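Local coordinates for uncharacterized protein SAV2460 (Streptomyces avermitilis, PDB 2QNG) that is of unknown function but binds calcium ions and belongs to the CAPAB/TerDEXZ family, built around a TerD domain, at residues K66-V71 and S109-V114. Residues are numbered along the deposited sequence; the frame is centred on the assembly and turned at random. Where two conformers were deposited one is given.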
loop_
_atom_site.group_PDB
_atom_site.type_symbol
_atom_site.label_atom_id
_atom_site.label_comp_id
_atom_site.label_asym_id
_atom_site.label_seq_id
_atom_site.Cartn_x
_atom_site.Cartn_y
_atom_site.Cartn_z
ATOM N N LYS A 66 -15.226 3.291 -7.202
ATOM C CA LYS A 66 -14.752 1.961 -7.638
ATOM C C LYS A 66 -13.328 2.060 -8.192
ATOM O O LYS A 66 -13.079 2.852 -9.100
ATOM C CB LYS A 66 -15.664 1.358 -8.714
ATOM C CG LYS A 66 -15.276 -0.085 -9.149
ATOM C CD LYS A 66 -16.295 -0.745 -10.104
ATOM C CE LYS A 66 -15.786 -2.126 -10.592
ATOM N NZ LYS A 66 -16.827 -2.991 -11.271
ATOM N N PRO A 67 -12.389 1.248 -7.667
ATOM C CA PRO A 67 -11.045 1.305 -8.246
ATOM C C PRO A 67 -11.069 1.054 -9.752
ATOM O O PRO A 67 -11.813 0.169 -10.199
ATOM C CB PRO A 67 -10.309 0.171 -7.513
ATOM C CG PRO A 67 -11.034 0.075 -6.200
ATOM C CD PRO A 67 -12.471 0.283 -6.557
ATOM N N ALA A 68 -10.297 1.837 -10.526
ATOM C CA ALA A 68 -10.139 1.539 -11.938
ATOM C C ALA A 68 -9.376 0.234 -12.110
ATOM O O ALA A 68 -9.742 -0.617 -12.930
ATOM C CB ALA A 68 -9.460 2.689 -12.683
ATOM N N TYR A 69 -8.322 0.066 -11.299
ATOM C CA TYR A 69 -7.607 -1.199 -11.212
ATOM C C TYR A 69 -6.814 -1.200 -9.932
ATOM O O TYR A 69 -6.616 -0.158 -9.298
ATOM C CB TYR A 69 -6.697 -1.467 -12.432
ATOM C CG TYR A 69 -5.609 -0.449 -12.685
ATOM C CD1 TYR A 69 -4.401 -0.482 -11.970
ATOM C CD2 TYR A 69 -5.782 0.547 -13.636
ATOM C CE1 TYR A 69 -3.386 0.443 -12.223
ATOM C CE2 TYR A 69 -4.769 1.483 -13.880
ATOM C CZ TYR A 69 -3.589 1.419 -13.184
ATOM O OH TYR A 69 -2.564 2.315 -13.411
ATOM N N VAL A 70 -6.413 -2.399 -9.547
ATOM C CA VAL A 70 -5.529 -2.563 -8.407
ATOM C C VAL A 70 -4.267 -3.330 -8.795
ATOM O O VAL A 70 -4.283 -4.154 -9.726
ATOM C CB VAL A 70 -6.221 -3.288 -7.221
ATOM C CG1 VAL A 70 -7.474 -2.546 -6.778
ATOM C CG2 VAL A 70 -6.560 -4.694 -7.565
ATOM N N VAL A 71 -3.186 -3.027 -8.070
ATOM C CA VAL A 71 -1.880 -3.663 -8.300
ATOM C C VAL A 71 -1.420 -4.289 -6.997
ATOM O O VAL A 71 -1.438 -3.647 -5.940
ATOM C CB VAL A 71 -0.811 -2.643 -8.769
ATOM C CG1 VAL A 71 0.517 -3.348 -9.103
ATOM C CG2 VAL A 71 -1.322 -1.887 -10.010
ATOM N N SER A 109 -4.000 11.173 -17.513
ATOM C CA SER A 109 -4.752 12.182 -16.774
ATOM C C SER A 109 -6.119 11.712 -16.275
ATOM O O SER A 109 -6.647 12.280 -15.312
ATOM C CB SER A 109 -4.942 13.447 -17.617
ATOM O OG SER A 109 -5.829 13.189 -18.685
ATOM N N ARG A 110 -6.695 10.699 -16.930
ATOM C CA ARG A 110 -7.957 10.098 -16.488
ATOM C C ARG A 110 -7.918 9.650 -15.021
ATOM O O ARG A 110 -8.954 9.521 -14.377
ATOM C CB ARG A 110 -8.334 8.913 -17.389
ATOM C CG ARG A 110 -7.508 7.641 -17.179
ATOM C CD ARG A 110 -8.024 6.471 -18.020
ATOM N NE ARG A 110 -7.470 6.491 -19.372
ATOM C CZ ARG A 110 -6.642 5.576 -19.869
ATOM N NH1 ARG A 110 -6.265 4.535 -19.139
ATOM N NH2 ARG A 110 -6.203 5.692 -21.115
ATOM N N TYR A 111 -6.711 9.371 -14.516
ATOM C CA TYR A 111 -6.530 8.952 -13.118
ATOM C C TYR A 111 -6.223 10.154 -12.265
ATOM O O TYR A 111 -5.255 10.866 -12.530
ATOM C CB TYR A 111 -5.408 7.911 -12.991
ATOM C CG TYR A 111 -5.669 6.711 -13.858
ATOM C CD1 TYR A 111 -6.718 5.837 -13.560
ATOM C CD2 TYR A 111 -4.905 6.473 -15.000
ATOM C CE1 TYR A 111 -6.991 4.739 -14.368
ATOM C CE2 TYR A 111 -5.157 5.371 -15.816
ATOM C CZ TYR A 111 -6.212 4.512 -15.498
ATOM O OH TYR A 111 -6.479 3.433 -16.315
ATOM N N ALA A 112 -7.029 10.384 -11.239
ATOM C CA ALA A 112 -6.876 11.558 -10.416
ATOM C C ALA A 112 -6.452 11.262 -8.997
ATOM O O ALA A 112 -6.081 12.177 -8.258
ATOM C CB ALA A 112 -8.182 12.350 -10.401
ATOM N N ARG A 113 -6.490 9.984 -8.615
ATOM C CA ARG A 113 -6.186 9.623 -7.241
ATOM C C ARG A 113 -5.640 8.215 -7.188
ATOM O O ARG A 113 -6.050 7.352 -7.957
ATOM C CB ARG A 113 -7.453 9.747 -6.388
ATOM C CG ARG A 113 -7.304 9.371 -4.918
ATOM C CD ARG A 113 -8.528 9.883 -4.099
ATOM N NE ARG A 113 -8.480 9.462 -2.699
ATOM C CZ ARG A 113 -9.123 8.401 -2.213
ATOM N NH1 ARG A 113 -9.877 7.649 -3.005
ATOM N NH2 ARG A 113 -9.024 8.115 -0.918
ATOM N N VAL A 114 -4.661 8.026 -6.304
ATOM C CA VAL A 114 -4.067 6.710 -6.059
ATOM C C VAL A 114 -4.021 6.513 -4.555
ATOM O O VAL A 114 -3.598 7.416 -3.822
ATOM C CB VAL A 114 -2.621 6.633 -6.622
ATOM C CG1 VAL A 114 -1.980 5.249 -6.317
ATOM C CG2 VAL A 114 -2.642 6.869 -8.108
#
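The nearest CA atoms of 66-71 and 109-114 are those of Ala68 and Tyr111, 8.3 Å apart. That gap is too wide for backbone pairing, and strand 51-59 lies between the two, leaving the contact to side chains. Ala68 points its methyl at the Tyr111 ring edge, CB lying 3.6 Å from CE1 and near the ring plane; a side chain this small suits so near an approach. Tyr69 leaves its backbone alongside the other segment rather than at it, and only the ring end comes near. The two tyrosines form an offset edge-to-face pair, centroids 5.6 Å apart and planes at 79°, the edge of Tyr69 toward the face of Tyr111. With CG anti to its own carbonyl carbon (chi1 -57°), Tyr111 reaches toward 66-71, long and flat enough to span the gap and offer Tyr69 a face and Ala68 an edge. CG of Arg110 lies 3.5 Å above its ring plane, over the centre. A serine in place of Tyr111 would probably leave the Tyr69 edge and the Ala68 methyl without their aromatic partner. Strand 51-59 runs antiparallel to both neighbours: backbone hydrogen bonds join Thr57 to Ala68 and Tyr69, and Phe58 to Ala112, where Ala112 and Arg113 form a classic beta bulge. Tyr111 packs on Leu59 of this strand and Tyr69 on Leu107 of a loop; the edge-to-face pair itself bridges edge strand 69-71 and strand 111-120.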